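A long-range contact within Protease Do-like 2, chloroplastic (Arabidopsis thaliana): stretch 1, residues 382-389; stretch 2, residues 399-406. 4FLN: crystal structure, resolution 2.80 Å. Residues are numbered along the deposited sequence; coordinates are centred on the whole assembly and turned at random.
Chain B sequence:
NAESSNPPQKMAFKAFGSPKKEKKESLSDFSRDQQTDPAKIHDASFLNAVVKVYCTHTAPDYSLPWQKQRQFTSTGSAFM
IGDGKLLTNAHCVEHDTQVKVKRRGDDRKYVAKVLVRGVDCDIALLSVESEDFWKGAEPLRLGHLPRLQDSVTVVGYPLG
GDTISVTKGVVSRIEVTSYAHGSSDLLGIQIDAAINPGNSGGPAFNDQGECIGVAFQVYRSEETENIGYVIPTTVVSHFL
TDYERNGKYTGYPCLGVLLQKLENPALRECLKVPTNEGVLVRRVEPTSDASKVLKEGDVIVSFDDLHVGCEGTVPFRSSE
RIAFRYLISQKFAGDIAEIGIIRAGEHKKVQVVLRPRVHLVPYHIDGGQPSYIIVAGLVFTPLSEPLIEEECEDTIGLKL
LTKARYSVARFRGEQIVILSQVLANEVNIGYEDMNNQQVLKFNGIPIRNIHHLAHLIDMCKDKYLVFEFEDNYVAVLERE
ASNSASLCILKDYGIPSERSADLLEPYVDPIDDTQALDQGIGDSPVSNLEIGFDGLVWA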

# COMPACT_ATOMS: atom_id res chain seq x y z
N PRO B 382 22.83 -3.17 -28.13
CA PRO B 382 23.24 -1.87 -27.61
C PRO B 382 22.34 -1.48 -26.44
O PRO B 382 21.15 -1.79 -26.42
CB PRO B 382 23.02 -0.93 -28.81
CG PRO B 382 22.92 -1.83 -29.99
CD PRO B 382 22.26 -3.06 -29.48
N LEU B 383 22.93 -0.84 -25.44
CA LEU B 383 22.18 -0.34 -24.31
C LEU B 383 21.35 0.83 -24.82
O LEU B 383 21.84 1.68 -25.56
CB LEU B 383 23.15 0.12 -23.22
CG LEU B 383 22.83 0.03 -21.72
CD1 LEU B 383 23.28 1.30 -21.05
CD2 LEU B 383 21.37 -0.24 -21.44
N SER B 384 20.08 0.85 -24.44
CA SER B 384 19.20 1.95 -24.81
C SER B 384 18.26 2.26 -23.66
O SER B 384 18.09 1.44 -22.76
CB SER B 384 18.42 1.62 -26.09
OG SER B 384 17.44 0.62 -25.85
N GLU B 385 17.64 3.43 -23.68
CA GLU B 385 16.73 3.77 -22.60
C GLU B 385 15.53 2.80 -22.53
O GLU B 385 15.21 2.28 -21.46
CB GLU B 385 16.29 5.23 -22.70
CG GLU B 385 16.58 6.01 -21.42
CD GLU B 385 18.06 6.27 -21.19
OE1 GLU B 385 18.78 6.59 -22.17
OE2 GLU B 385 18.52 6.15 -20.03
N PRO B 386 14.88 2.54 -23.68
CA PRO B 386 13.78 1.57 -23.71
C PRO B 386 14.17 0.22 -23.10
O PRO B 386 13.37 -0.34 -22.35
CB PRO B 386 13.52 1.40 -25.20
CG PRO B 386 13.95 2.68 -25.81
CD PRO B 386 15.12 3.15 -24.99
N LEU B 387 15.36 -0.28 -23.40
CA LEU B 387 15.82 -1.55 -22.82
C LEU B 387 15.84 -1.47 -21.29
O LEU B 387 15.32 -2.34 -20.60
CB LEU B 387 17.20 -1.94 -23.36
CG LEU B 387 17.78 -3.26 -22.83
CD1 LEU B 387 16.74 -4.34 -22.92
CD2 LEU B 387 19.03 -3.66 -23.62
N ILE B 388 16.47 -0.42 -20.78
CA ILE B 388 16.47 -0.12 -19.36
C ILE B 388 15.03 -0.07 -18.83
O ILE B 388 14.69 -0.77 -17.88
CB ILE B 388 17.18 1.22 -19.09
CG1 ILE B 388 18.64 1.15 -19.57
CG2 ILE B 388 17.11 1.60 -17.62
CD1 ILE B 388 19.41 2.41 -19.39
N GLU B 389 14.18 0.75 -19.45
CA GLU B 389 12.79 0.85 -19.02
C GLU B 389 12.13 -0.53 -18.87
O GLU B 389 11.47 -0.81 -17.88
CB GLU B 389 11.99 1.72 -20.00
CG GLU B 389 11.37 2.98 -19.40
CD GLU B 389 12.39 4.09 -19.18
OE1 GLU B 389 13.32 3.92 -18.35
OE2 GLU B 389 12.27 5.15 -19.84
N LYS B 399 26.66 0.14 -11.71
CA LYS B 399 27.73 0.45 -12.64
C LYS B 399 27.19 0.86 -14.01
O LYS B 399 27.51 1.92 -14.53
CB LYS B 399 28.68 -0.73 -12.76
N LEU B 400 26.34 0.01 -14.57
CA LEU B 400 25.77 0.24 -15.90
C LEU B 400 24.83 1.44 -15.94
O LEU B 400 24.83 2.20 -16.91
CB LEU B 400 25.02 -1.01 -16.37
CG LEU B 400 25.35 -1.58 -17.74
CD1 LEU B 400 24.33 -2.62 -18.09
CD2 LEU B 400 25.37 -0.49 -18.78
N LEU B 401 24.02 1.60 -14.89
CA LEU B 401 23.01 2.66 -14.84
C LEU B 401 23.65 4.03 -14.85
O LEU B 401 23.21 4.94 -15.56
CB LEU B 401 22.15 2.53 -13.58
CG LEU B 401 20.64 2.64 -13.77
CD1 LEU B 401 20.00 3.09 -12.48
CD2 LEU B 401 20.29 3.60 -14.88
N THR B 402 24.70 4.19 -14.05
CA THR B 402 25.44 5.44 -14.04
C THR B 402 26.00 5.73 -15.44
O THR B 402 25.80 6.83 -15.97
CB THR B 402 26.55 5.45 -12.97
OG1 THR B 402 27.47 4.39 -13.22
CG2 THR B 402 25.94 5.25 -11.59
N LYS B 403 26.67 4.75 -16.05
CA LYS B 403 27.18 4.93 -17.40
C LYS B 403 26.10 5.49 -18.33
O LYS B 403 26.37 6.35 -19.15
CB LYS B 403 27.75 3.64 -17.97
CG LYS B 403 29.18 3.40 -17.54
CD LYS B 403 29.96 2.58 -18.55
CE LYS B 403 31.46 2.71 -18.31
NZ LYS B 403 32.28 1.74 -19.10
N ALA B 404 24.88 5.00 -18.17
CA ALA B 404 23.78 5.47 -19.00
C ALA B 404 23.33 6.88 -18.63
O ALA B 404 22.81 7.61 -19.48
CB ALA B 404 22.61 4.50 -18.93
N ARG B 405 23.45 7.25 -17.36
CA ARG B 405 23.08 8.59 -16.92
C ARG B 405 24.18 9.65 -17.09
O ARG B 405 23.91 10.79 -17.46
CB ARG B 405 22.58 8.57 -15.47
CG ARG B 405 21.46 7.55 -15.22
CD ARG B 405 20.16 7.95 -15.90
NE ARG B 405 19.43 6.79 -16.42
CZ ARG B 405 18.34 6.87 -17.17
NH1 ARG B 405 17.84 8.06 -17.51
NH2 ARG B 405 17.75 5.76 -17.60
N TYR B 406 25.42 9.25 -16.76
CA TYR B 406 26.55 10.18 -16.63
C TYR B 406 27.55 10.26 -17.80
O TYR B 406 28.51 11.03 -17.74
CB TYR B 406 27.31 9.90 -15.32
CG TYR B 406 26.51 10.22 -14.08
CD1 TYR B 406 27.12 10.76 -12.95
CD2 TYR B 406 25.14 10.00 -14.03
CE1 TYR B 406 26.39 11.07 -11.82
CE2 TYR B 406 24.40 10.30 -12.92
CZ TYR B 406 25.02 10.83 -11.81
OH TYR B 406 24.27 11.13 -10.69

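What kind of packing brings the two stretches together? Most of it is apolar and passes through side chains. CD1 of L383 lies 3.6 Å from CD2 of L400 and 3.9 Å from CB of A404, while CD1 of I388 reaches to 3.8 Å from that same A404 CB. One methyl group thus receives two branched side chains, L383 from the loop before the first helix and I388 from within it. L383, I388, L400 and A404 all direct their CA-to-CB bonds toward the opposite stretch, so their hydrocarbon is aimed at the contact from the first bond. In I388, chi1 in the m well and chi2 in t carry CD1 out to the alanine. No hydrogen bond crosses between the stretches, which leaves close fit and the exclusion of water to do much of the work.

Why does a residue as small as alanine suit the middle of this contact? The helix axes are not close, 11.9 Å apart at their nearest, and their directions differ by 142°, so the second helix runs roughly back against the first. I388 reaches across from the first helix and L383 comes in from the loop before it, and A404 meets both with its CB. The backbones follow the same pattern: the CA of L383 is 8.0 Å from the CA of A404, and the CA of I388 is 8.4 Å from the CA of L401. About 272 Å² is buried in all, counting both sides, a modest area to which L383 gives the largest single share. L383, I388 and L400 are buried in the assembly as a whole, as befits side chains with no polar group to satisfy.

Where does charge enter? E385 and R405 form a salt bridge, with OE2 of E385 2.6 Å from NH2 of R405. Neither residue sends its CA-to-CB bond toward the other stretch; both start sideways, and it is the ends of these long, flexible side chains that come nearer. The carboxylate oxygen lies over one face of the guanidinium rather than in its plane, so the pairing is better read as attraction between opposite charges than as a directed hydrogen bond. R405 also touches the apolar cluster, its NH2 lying 4.1 Å from CD1 of I388. Charged and greasy contacts therefore adjoin each other, and E385 is buried despite its charge.

What holds each partner in shape for the meeting? S384 occupies the N-cap position of the first helix, where its OG, with chi1 in the p well, accepts a weak capping bond from L387 N at 3.3 Å. Serine suits this place because a short hydroxyl can accept from an amide three residues further on, in the first turn. Its CA-to-CB bond points away from the other stretch, leaving the contact to its neighbours L383 and E385. On the second helix, A404 N donates to L400 O at 3.1 Å, linking the two residues that meet L383.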